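Local coordinates for protein alpha-1,3-glucanase (Streptomyces thermodiastaticus, PDB 7C7D) that probably hydrolyses the alpha-1,3-glucosidic linkages of alpha-1,3-glucan, acting as a thermostable glycosidase of family GH87, at residues Gly215-Pro218 with Thr219-Asp223; Asp230-Ala233 with Ala234-Gly238; Trp241-Pro244 with Gly245-Ile249; Gln262-Ser266 with Trp267-Val271. All coordinates share one frame; numbering follows the deposited sequence. Where two conformers were deposited one is given.

Contact 1. Residues Gly215-Pro218 with Thr219-Asp223; sequences GADP and TGQGD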
loop_
_atom_site.group_PDB
_atom_site.type_symbol
_atom_site.label_atom_id
_atom_site.label_comp_id
_atom_site.label_asym_id
_atom_site.label_seq_id
_atom_site.Cartn_x
_atom_site.Cartn_y
_atom_site.Cartn_z
ATOM N N GLY A 215 -21.244 -25.424 -12.835
ATOM C CA GLY A 215 -20.490 -26.475 -12.190
ATOM C C GLY A 215 -19.489 -26.032 -11.149
ATOM O O GLY A 215 -18.718 -26.868 -10.670
ATOM N N ALA A 216 -19.468 -24.753 -10.783
ATOM C CA ALA A 216 -18.544 -24.304 -9.751
ATOM C C ALA A 216 -18.933 -24.906 -8.409
ATOM O O ALA A 216 -20.118 -25.088 -8.110
ATOM C CB ALA A 216 -18.549 -22.778 -9.654
ATOM N N ASP A 217 -17.921 -25.227 -7.600
ATOM C CA ASP A 217 -18.135 -25.851 -6.304
ATOM C C ASP A 217 -17.973 -24.792 -5.224
ATOM O O ASP A 217 -16.836 -24.421 -4.896
ATOM C CB ASP A 217 -17.128 -26.985 -6.096
ATOM C CG ASP A 217 -17.173 -27.569 -4.692
ATOM O OD1 ASP A 217 -18.145 -27.312 -3.948
ATOM O OD2 ASP A 217 -16.221 -28.289 -4.331
ATOM N N PRO A 218 -19.059 -24.298 -4.624
ATOM C CA PRO A 218 -18.939 -23.265 -3.589
ATOM C C PRO A 218 -18.477 -23.787 -2.239
ATOM O O PRO A 218 -18.395 -23.002 -1.290
ATOM C CB PRO A 218 -20.365 -22.708 -3.501
ATOM C CG PRO A 218 -21.236 -23.876 -3.852
ATOM C CD PRO A 218 -20.459 -24.680 -4.875
ATOM N N THR A 219 -18.184 -25.082 -2.115
ATOM C CA THR A 219 -17.560 -25.597 -0.905
ATOM C C THR A 219 -16.041 -25.530 -0.961
ATOM O O THR A 219 -15.386 -25.813 0.047
ATOM C CB THR A 219 -18.015 -27.036 -0.619
ATOM O OG1 THR A 219 -17.408 -27.933 -1.559
ATOM C CG2 THR A 219 -19.532 -27.152 -0.716
ATOM N N GLY A 220 -15.470 -25.165 -2.107
ATOM C CA GLY A 220 -14.037 -24.997 -2.222
ATOM C C GLY A 220 -13.254 -26.271 -2.436
ATOM O O GLY A 220 -12.019 -26.231 -2.386
ATOM N N GLN A 221 -13.929 -27.394 -2.683
ATOM C CA GLN A 221 -13.247 -28.678 -2.817
ATOM C C GLN A 221 -12.735 -28.893 -4.238
ATOM O O GLN A 221 -11.537 -29.112 -4.452
ATOM C CB GLN A 221 -14.193 -29.814 -2.413
ATOM C CG GLN A 221 -14.596 -29.813 -0.947
ATOM C CD GLN A 221 -15.685 -30.829 -0.643
ATOM O OE1 GLN A 221 -15.411 -31.925 -0.155
ATOM N NE2 GLN A 221 -16.931 -30.465 -0.934
ATOM N N GLY A 222 -13.634 -28.862 -5.221
ATOM C CA GLY A 222 -13.220 -29.019 -6.598
ATOM C C GLY A 222 -12.724 -27.721 -7.210
ATOM O O GLY A 222 -13.010 -26.626 -6.733
ATOM N N ASP A 223 -11.958 -27.855 -8.291
ATOM C CA ASP A 223 -11.463 -26.694 -9.022
ATOM C C ASP A 223 -12.602 -26.071 -9.821
ATOM O O ASP A 223 -13.270 -26.750 -10.606
ATOM C CB ASP A 223 -10.335 -27.137 -9.961
ATOM C CG ASP A 223 -9.593 -25.969 -10.623
ATOM O OD1 ASP A 223 -9.872 -24.793 -10.316
ATOM O OD2 ASP A 223 -8.703 -26.248 -11.468
HETATM O O HOH W 1 -16.058 -27.327 -9.601
HETATM O O HOH W 2 -14.343 -24.551 -5.944
#
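Between Asp217 and Gly220 the backbone folds into a type I beta turn, closed by the bond from Gly220 N to Asp217 O (3.2 Å), and the chain turns corners at Gly220 and Gly222. The carboxylate of Asp217 fills the inside of this bend. With CG anti to the backbone N (chi1 173°), it reaches forward along the chain and divides its two oxygens between partners. OD1 accepts two donors of Thr219: the hydroxyl OG1, at 2.6 Å, comes in on the syn side and close to the carboxylate plane, whereas the backbone N, 2.9 Å from OD1, sits well above that plane. OD2 turns its anti lone pair to Gly222 N at 2.8 Å in a nearly straight bond (168°), and it takes a weaker, bent one from Gln221 N. Thr219 OG1, having given its proton to Asp217, accepts in turn from Gln221 NE2 at 2.7 Å, a bond lying in the amide plane. Were Asp217 replaced by alanine, the amides of Thr219 and Gly222 and the Thr219 hydroxyl would probably lose their common acceptor, leaving Thr219 OG1 freer to turn. One water donates to both Asp217 O and Gly222 O. The bond from Thr219 N to OD1 makes this an Asx turn superposed on a beta turn, here in the loop leading to the helix at the N-terminal end of the parallel beta-helix.

Contact 2. Residues Asp230-Ala233 with Ala234-Gly238; sequences DAIA and AAQGG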
loop_
_atom_site.group_PDB
_atom_site.type_symbol
_atom_site.label_atom_id
_atom_site.label_comp_id
_atom_site.label_asym_id
_atom_site.label_seq_id
_atom_site.Cartn_x
_atom_site.Cartn_y
_atom_site.Cartn_z
ATOM N N ASP A 230 -16.519 -21.097 -18.301
ATOM C CA ASP A 230 -17.765 -21.351 -19.021
ATOM C C ASP A 230 -18.790 -20.251 -18.768
ATOM O O ASP A 230 -19.518 -19.852 -19.684
ATOM C CB ASP A 230 -18.338 -22.710 -18.619
ATOM C CG ASP A 230 -17.496 -23.875 -19.108
ATOM O OD1 ASP A 230 -16.672 -23.681 -20.026
ATOM O OD2 ASP A 230 -17.668 -24.992 -18.577
ATOM N N ALA A 231 -18.877 -19.760 -17.529
ATOM C CA ALA A 231 -19.827 -18.696 -17.225
ATOM C C ALA A 231 -19.470 -17.417 -17.969
ATOM O O ALA A 231 -20.350 -16.742 -18.514
ATOM C CB ALA A 231 -19.880 -18.454 -15.718
ATOM N N ILE A 232 -18.181 -17.073 -18.006
ATOM C CA ILE A 232 -17.739 -15.882 -18.728
ATOM C C ILE A 232 -18.123 -15.976 -20.199
ATOM O O ILE A 232 -18.632 -15.013 -20.788
ATOM C CB ILE A 232 -16.227 -15.672 -18.529
ATOM C CG1 ILE A 232 -15.945 -15.259 -17.084
ATOM C CG2 ILE A 232 -15.683 -14.637 -19.512
ATOM C CD1 ILE A 232 -14.474 -15.304 -16.716
ATOM N N ALA A 233 -17.900 -17.143 -20.811
ATOM C CA ALA A 233 -18.263 -17.323 -22.212
ATOM C C ALA A 233 -19.767 -17.207 -22.424
ATOM O O ALA A 233 -20.210 -16.705 -23.463
ATOM C CB ALA A 233 -17.745 -18.672 -22.719
ATOM N N ALA A 234 -20.567 -17.646 -21.450
ATOM C CA ALA A 234 -22.020 -17.621 -21.578
ATOM C C ALA A 234 -22.634 -16.277 -21.212
ATOM O O ALA A 234 -23.823 -16.065 -21.476
ATOM C CB ALA A 234 -22.642 -18.714 -20.708
ATOM N N ALA A 235 -21.865 -15.369 -20.617
ATOM C CA ALA A 235 -22.382 -14.090 -20.142
ATOM C C ALA A 235 -21.703 -12.907 -20.821
ATOM O O ALA A 235 -21.577 -11.835 -20.227
ATOM C CB ALA A 235 -22.275 -13.983 -18.622
ATOM N N GLN A 236 -21.273 -13.081 -22.069
ATOM C CA GLN A 236 -20.639 -11.992 -22.802
ATOM C C GLN A 236 -21.619 -10.839 -22.978
ATOM O O GLN A 236 -22.764 -11.037 -23.397
ATOM C CB GLN A 236 -20.160 -12.496 -24.160
ATOM C CG GLN A 236 -18.897 -13.341 -24.079
ATOM C CD GLN A 236 -17.713 -12.557 -23.549
ATOM O OE1 GLN A 236 -17.095 -11.783 -24.281
ATOM N NE2 GLN A 236 -17.396 -12.743 -22.270
ATOM N N GLY A 237 -21.163 -9.631 -22.650
ATOM C CA GLY A 237 -22.032 -8.476 -22.591
ATOM C C GLY A 237 -22.900 -8.410 -21.359
ATOM O O GLY A 237 -23.728 -7.497 -21.250
ATOM N N GLY A 238 -22.735 -9.345 -20.424
ATOM C CA GLY A 238 -23.590 -9.412 -19.258
ATOM C C GLY A 238 -22.843 -9.671 -17.969
ATOM O O GLY A 238 -21.690 -9.261 -17.812
HETATM O O HOH W 3 -22.097 -15.094 -24.355
#
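Ile232 and Gln236 meet where helix 225-234 ends, a helix C-terminus that passes through a type II beta turn into strand 238-242; the helix itself sits at the N-terminal end of the parallel beta-helix. Backbone bonds come first. Ala234 N still makes the alpha-helical bond to Asp230 O (3.0 Å) and a weak one to Ala231 O, and Ala235 N bonds to Ile232 O, three residues back, over 3.3 Å. Ala235 is the first residue with non-helical backbone angles, and its own carbonyl accepts Gly238 N (2.8 Å) to close the beta turn, with Gly237 at positive phi. Apolar contact is made by the methyls of Ala231 and Ala235, which lean on Val240 of the following strand. Water also takes part: one molecule donates to Ala233 O and accepts from Gln236 N, bridging the last turn and the departing chain. The side-chain bond is the distinctive one. Gln236, bent at chi2 (-63°), doubles back toward the helix end, with the CG2 methyl of Ile232 3.8 Å from its NE2, and this amide nitrogen also serves Gln257 O, tying the helix end to the neighbouring loop. Gln236 NE2 reaches Ile232 O at 3.0 Å in a nearly straight bond, on the face of that carbonyl opposite the one met by Ala235 N.

Contact 3. Residues Trp241-Pro244 with Gly245-Ile249; sequences WIPP and GDYRI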
loop_
_atom_site.group_PDB
_atom_site.type_symbol
_atom_site.label_atom_id
_atom_site.label_comp_id
_atom_site.label_asym_id
_atom_site.label_seq_id
_atom_site.Cartn_x
_atom_site.Cartn_y
_atom_site.Cartn_z
ATOM N N TRP A 241 -22.473 -14.171 -12.013
ATOM C CA TRP A 241 -22.770 -14.067 -10.593
ATOM C C TRP A 241 -21.979 -15.122 -9.832
ATOM O O TRP A 241 -21.949 -16.294 -10.230
ATOM C CB TRP A 241 -24.264 -14.290 -10.368
ATOM C CG TRP A 241 -24.677 -14.346 -8.936
ATOM C CD1 TRP A 241 -25.202 -15.420 -8.277
ATOM C CD2 TRP A 241 -24.625 -13.278 -7.987
ATOM N NE1 TRP A 241 -25.479 -15.086 -6.973
ATOM C CE2 TRP A 241 -25.132 -13.777 -6.769
ATOM C CE3 TRP A 241 -24.192 -11.949 -8.045
ATOM C CZ2 TRP A 241 -25.222 -12.991 -5.620
ATOM C CZ3 TRP A 241 -24.290 -11.169 -6.907
ATOM C CH2 TRP A 241 -24.799 -11.694 -5.710
ATOM N N ILE A 242 -21.338 -14.699 -8.748
ATOM C CA ILE A 242 -20.608 -15.598 -7.858
ATOM C C ILE A 242 -21.375 -15.648 -6.542
ATOM O O ILE A 242 -21.258 -14.720 -5.726
ATOM C CB ILE A 242 -19.168 -15.112 -7.621
ATOM C CG1 ILE A 242 -18.417 -14.886 -8.938
ATOM C CG2 ILE A 242 -18.419 -16.103 -6.746
ATOM C CD1 ILE A 242 -17.077 -14.172 -8.754
ATOM N N PRO A 243 -22.166 -16.688 -6.292
ATOM C CA PRO A 243 -22.921 -16.772 -5.030
ATOM C C PRO A 243 -21.986 -16.857 -3.838
ATOM O O PRO A 243 -20.806 -17.206 -3.990
ATOM C CB PRO A 243 -23.722 -18.076 -5.183
ATOM C CG PRO A 243 -23.714 -18.393 -6.644
ATOM C CD PRO A 243 -22.432 -17.831 -7.182
ATOM N N PRO A 244 -22.478 -16.557 -2.634
ATOM C CA PRO A 244 -21.667 -16.771 -1.429
ATOM C C PRO A 244 -21.088 -18.179 -1.394
ATOM O O PRO A 244 -21.766 -19.160 -1.707
ATOM C CB PRO A 244 -22.670 -16.554 -0.292
ATOM C CG PRO A 244 -23.664 -15.595 -0.860
ATOM C CD PRO A 244 -23.782 -15.941 -2.324
ATOM N N GLY A 245 -19.826 -18.275 -1.013
ATOM C CA GLY A 245 -19.153 -19.555 -0.974
ATOM C C GLY A 245 -17.657 -19.370 -1.076
ATOM O O GLY A 245 -17.143 -18.252 -1.094
ATOM N N ASP A 246 -16.966 -20.505 -1.143
ATOM C CA ASP A 246 -15.522 -20.554 -1.319
ATOM C C ASP A 246 -15.236 -21.328 -2.594
ATOM O O ASP A 246 -15.736 -22.443 -2.767
ATOM C CB ASP A 246 -14.853 -21.253 -0.132
ATOM C CG ASP A 246 -14.913 -20.427 1.138
ATOM O OD1 ASP A 246 -14.059 -19.531 1.324
ATOM O OD2 ASP A 246 -15.822 -20.671 1.958
ATOM N N TYR A 247 -14.444 -20.744 -3.488
ATOM C CA TYR A 247 -14.214 -21.312 -4.810
ATOM C C TYR A 247 -12.724 -21.429 -5.052
ATOM O O TYR A 247 -12.017 -20.420 -5.071
ATOM C CB TYR A 247 -14.815 -20.417 -5.893
ATOM C CG TYR A 247 -16.284 -20.176 -5.720
ATOM C CD1 TYR A 247 -16.750 -19.144 -4.914
ATOM C CD2 TYR A 247 -17.211 -20.986 -6.362
ATOM C CE1 TYR A 247 -18.103 -18.927 -4.748
ATOM C CE2 TYR A 247 -18.562 -20.778 -6.206
ATOM C CZ TYR A 247 -19.005 -19.744 -5.400
ATOM O OH TYR A 247 -20.357 -19.542 -5.254
ATOM N N ARG A 248 -12.246 -22.645 -5.263
ATOM C CA ARG A 248 -10.855 -22.854 -5.637
ATOM C C ARG A 248 -10.706 -22.590 -7.130
ATOM O O ARG A 248 -11.424 -23.186 -7.941
ATOM C CB ARG A 248 -10.439 -24.286 -5.306
ATOM C CG ARG A 248 -9.012 -24.633 -5.708
ATOM C CD ARG A 248 -8.471 -25.788 -4.876
ATOM N NE ARG A 248 -9.107 -27.058 -5.214
ATOM C CZ ARG A 248 -8.722 -27.846 -6.213
ATOM N NH1 ARG A 248 -7.698 -27.499 -6.983
ATOM N NH2 ARG A 248 -9.363 -28.984 -6.446
ATOM N N ILE A 249 -9.795 -21.690 -7.491
ATOM C CA ILE A 249 -9.486 -21.376 -8.886
ATOM C C ILE A 249 -7.981 -21.545 -9.059
ATOM O O ILE A 249 -7.210 -20.642 -8.719
ATOM C CB ILE A 249 -9.928 -19.959 -9.275
ATOM C CG1 ILE A 249 -11.429 -19.774 -9.036
ATOM C CG2 ILE A 249 -9.559 -19.656 -10.725
ATOM C CD1 ILE A 249 -12.294 -20.391 -10.107
#
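The phenol ring of Tyr247 has Pro243 O at its edge, in the ring plane, while the CG2 methyl of Ile242 comes in obliquely against CE1 at 3.5 Å. A second flat group, the indole of Trp241, carries Pro243 N on one face, 3.7 Å above the plane and offset toward the rim. The polar grip across the turn is the hydroxyl: Tyr247 OH donates to Pro243 O at 2.7 Å, standing above the carbonyl plane instead of on a lone pair. The same OH lies 3.3 Å from Pro243 CD, and the two side chains cross at about a right angle. Tyr247 CG is anti to the carbonyl carbon (chi1 -57°), which directs the ring back toward Ile242 and Pro243. Pro218, from the loop before helix 225-234, also packs on Tyr247. A phenylalanine at Tyr247 would probably leave Pro243 O without its short hydroxyl bond, with a weak one from Ser269 OG still to hold it, and would loosen the tie across the turn. Gly245 has backbone angles at which a side chain would be jammed against Pro244 O. The Pro-Pro-Gly corner, with a tyrosine two residues after the glycine, joins strands 238-242 and 245-248 and is consistent with an early turn of the parallel beta-helix in pectate lyase-like proteins.

Contact 4. Residues Gln262-Ser266 with Trp267-Val271; sequences QGAGS and WYSVV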
loop_
_atom_site.group_PDB
_atom_site.type_symbol
_atom_site.label_atom_id
_atom_site.label_comp_id
_atom_site.label_asym_id
_atom_site.label_seq_id
_atom_site.Cartn_x
_atom_site.Cartn_y
_atom_site.Cartn_z
ATOM N N GLN A 262 -19.339 -10.538 -10.695
ATOM C CA GLN A 262 -19.911 -9.900 -9.522
ATOM C C GLN A 262 -20.207 -10.926 -8.442
ATOM O O GLN A 262 -20.924 -11.907 -8.682
ATOM C CB GLN A 262 -21.195 -9.171 -9.892
ATOM C CG GLN A 262 -21.888 -8.539 -8.705
ATOM C CD GLN A 262 -22.978 -7.589 -9.123
ATOM O OE1 GLN A 262 -23.126 -7.282 -10.306
ATOM N NE2 GLN A 262 -23.752 -7.113 -8.156
ATOM N N GLY A 263 -19.670 -10.678 -7.246
ATOM C CA GLY A 263 -20.004 -11.455 -6.075
ATOM C C GLY A 263 -21.065 -10.775 -5.221
ATOM O O GLY A 263 -21.580 -9.701 -5.532
ATOM N N ALA A 264 -21.387 -11.440 -4.116
ATOM C CA ALA A 264 -22.370 -10.959 -3.155
ATOM C C ALA A 264 -21.764 -10.024 -2.120
ATOM O O ALA A 264 -22.471 -9.599 -1.193
ATOM C CB ALA A 264 -23.026 -12.149 -2.447
ATOM N N GLY A 265 -20.488 -9.681 -2.274
ATOM C CA GLY A 265 -19.734 -8.955 -1.273
ATOM C C GLY A 265 -18.454 -9.697 -0.959
ATOM O O GLY A 265 -18.445 -10.929 -0.909
ATOM N N SER A 266 -17.365 -8.958 -0.745
ATOM C CA SER A 266 -16.061 -9.579 -0.560
ATOM C C SER A 266 -15.932 -10.357 0.744
ATOM O O SER A 266 -14.924 -11.048 0.927
ATOM C CB SER A 266 -14.969 -8.518 -0.650
ATOM O OG SER A 266 -15.083 -7.622 0.438
ATOM N N TRP A 267 -16.895 -10.257 1.656
ATOM C CA TRP A 267 -16.905 -11.094 2.847
ATOM C C TRP A 267 -17.723 -12.363 2.661
ATOM O O TRP A 267 -17.757 -13.196 3.570
ATOM C CB TRP A 267 -17.414 -10.306 4.062
ATOM C CG TRP A 267 -16.472 -9.210 4.480
ATOM C CD1 TRP A 267 -16.138 -8.092 3.762
ATOM C CD2 TRP A 267 -15.733 -9.131 5.706
ATOM N NE1 TRP A 267 -15.244 -7.325 4.469
ATOM C CE2 TRP A 267 -14.982 -7.937 5.665
ATOM C CE3 TRP A 267 -15.638 -9.949 6.839
ATOM C CZ2 TRP A 267 -14.152 -7.539 6.713
ATOM C CZ3 TRP A 267 -14.804 -9.550 7.881
ATOM C CH2 TRP A 267 -14.075 -8.355 7.809
ATOM N N TYR A 268 -18.359 -12.539 1.506
ATOM C CA TYR A 268 -19.250 -13.670 1.259
ATOM C C TYR A 268 -18.839 -14.524 0.073
ATOM O O TYR A 268 -18.901 -15.755 0.158
ATOM C CB TYR A 268 -20.683 -13.171 1.035
ATOM C CG TYR A 268 -21.193 -12.314 2.160
ATOM C CD1 TYR A 268 -21.543 -12.870 3.384
ATOM C CD2 TYR A 268 -21.311 -10.941 2.007
ATOM C CE1 TYR A 268 -22.008 -12.081 4.420
ATOM C CE2 TYR A 268 -21.771 -10.147 3.034
ATOM C CZ TYR A 268 -22.118 -10.721 4.237
ATOM O OH TYR A 268 -22.576 -9.921 5.262
ATOM N N SER A 269 -18.455 -13.908 -1.043
ATOM C CA SER A 269 -18.041 -14.628 -2.243
ATOM C C SER A 269 -16.521 -14.608 -2.294
ATOM O O SER A 269 -15.921 -13.572 -2.591
ATOM C CB SER A 269 -18.638 -13.973 -3.485
ATOM O OG SER A 269 -20.052 -13.888 -3.389
ATOM N N VAL A 270 -15.899 -15.753 -2.027
ATOM C CA VAL A 270 -14.461 -15.815 -1.785
ATOM C C VAL A 270 -13.828 -16.784 -2.776
ATOM O O VAL A 270 -14.122 -17.985 -2.752
ATOM C CB VAL A 270 -14.145 -16.214 -0.335
ATOM C CG1 VAL A 270 -12.640 -16.246 -0.121
ATOM C CG2 VAL A 270 -14.800 -15.237 0.636
ATOM N N VAL A 271 -12.967 -16.262 -3.644
ATOM C CA VAL A 271 -12.171 -17.059 -4.569
ATOM C C VAL A 271 -10.811 -17.302 -3.935
ATOM O O VAL A 271 -10.160 -16.361 -3.455
ATOM C CB VAL A 271 -12.018 -16.334 -5.917
ATOM C CG1 VAL A 271 -10.905 -16.967 -6.752
ATOM C CG2 VAL A 271 -13.343 -16.292 -6.675
#
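Gly263 opens the corner that joins strand 259-263 to strand 269-272, one bend in a coil of the parallel beta-helix, with its CA 3.6 Å from Ser269 OG; a side chain on this glycine would collide with Ser269 CB. At Ala264 the backbone N points almost straight (173°) at Ser269 OG, 2.9 Å away, and the methyl rests near the same oxygen and Tyr268 CB. Ser269 OG, beside its own backbone N (chi1 -56°), is also hydrogen-bonded to Ile242 O of the preceding coil, so the hydroxyl links two coils. Gly265 comes next, whose backbone angles would press a side chain against Ala264 O, and its carbonyl accepts twice. Ser266 then ends the segment; its carbonyl is bonded by Arg166 of the N-terminal beta domain, whose guanidinium also makes a cation-pi contact with the indole of Trp267. Trp267 and Tyr268 also touch Leu168, so this corner faces the N-terminal beta domain; the indole meets Trp323 edge-to-face and Tyr268 OH bonds to Ser199 O. The two donors on Gly265 O differ in approach: Ser269 N (3.0 Å) lies nearly along the C=O axis, and Tyr268 N (2.9 Å) stands above the carbonyl plane.

Contacts 1, 3 and 4 form a row at the N-terminal end of the beta-helix: the centres of contacts 1 and 3 are about 7 Å apart, as are those of contacts 3 and 4, while contacts 1 and 4 lie about 14 Å apart without touching. Pro218 O bonds to Asp246 N (2.9 Å), fastening the loop of contact 1 to strand 245-248. Between contacts 3 and 4, Ile242 N bonds to Gln262 O (2.8 Å) as neighbouring parallel strands do. Contact 2, at the helix end, is farther off, 16 to 19 Å from the other centres. None of the four includes a residue of the calcium site, which belongs to the N-terminal part of the chain.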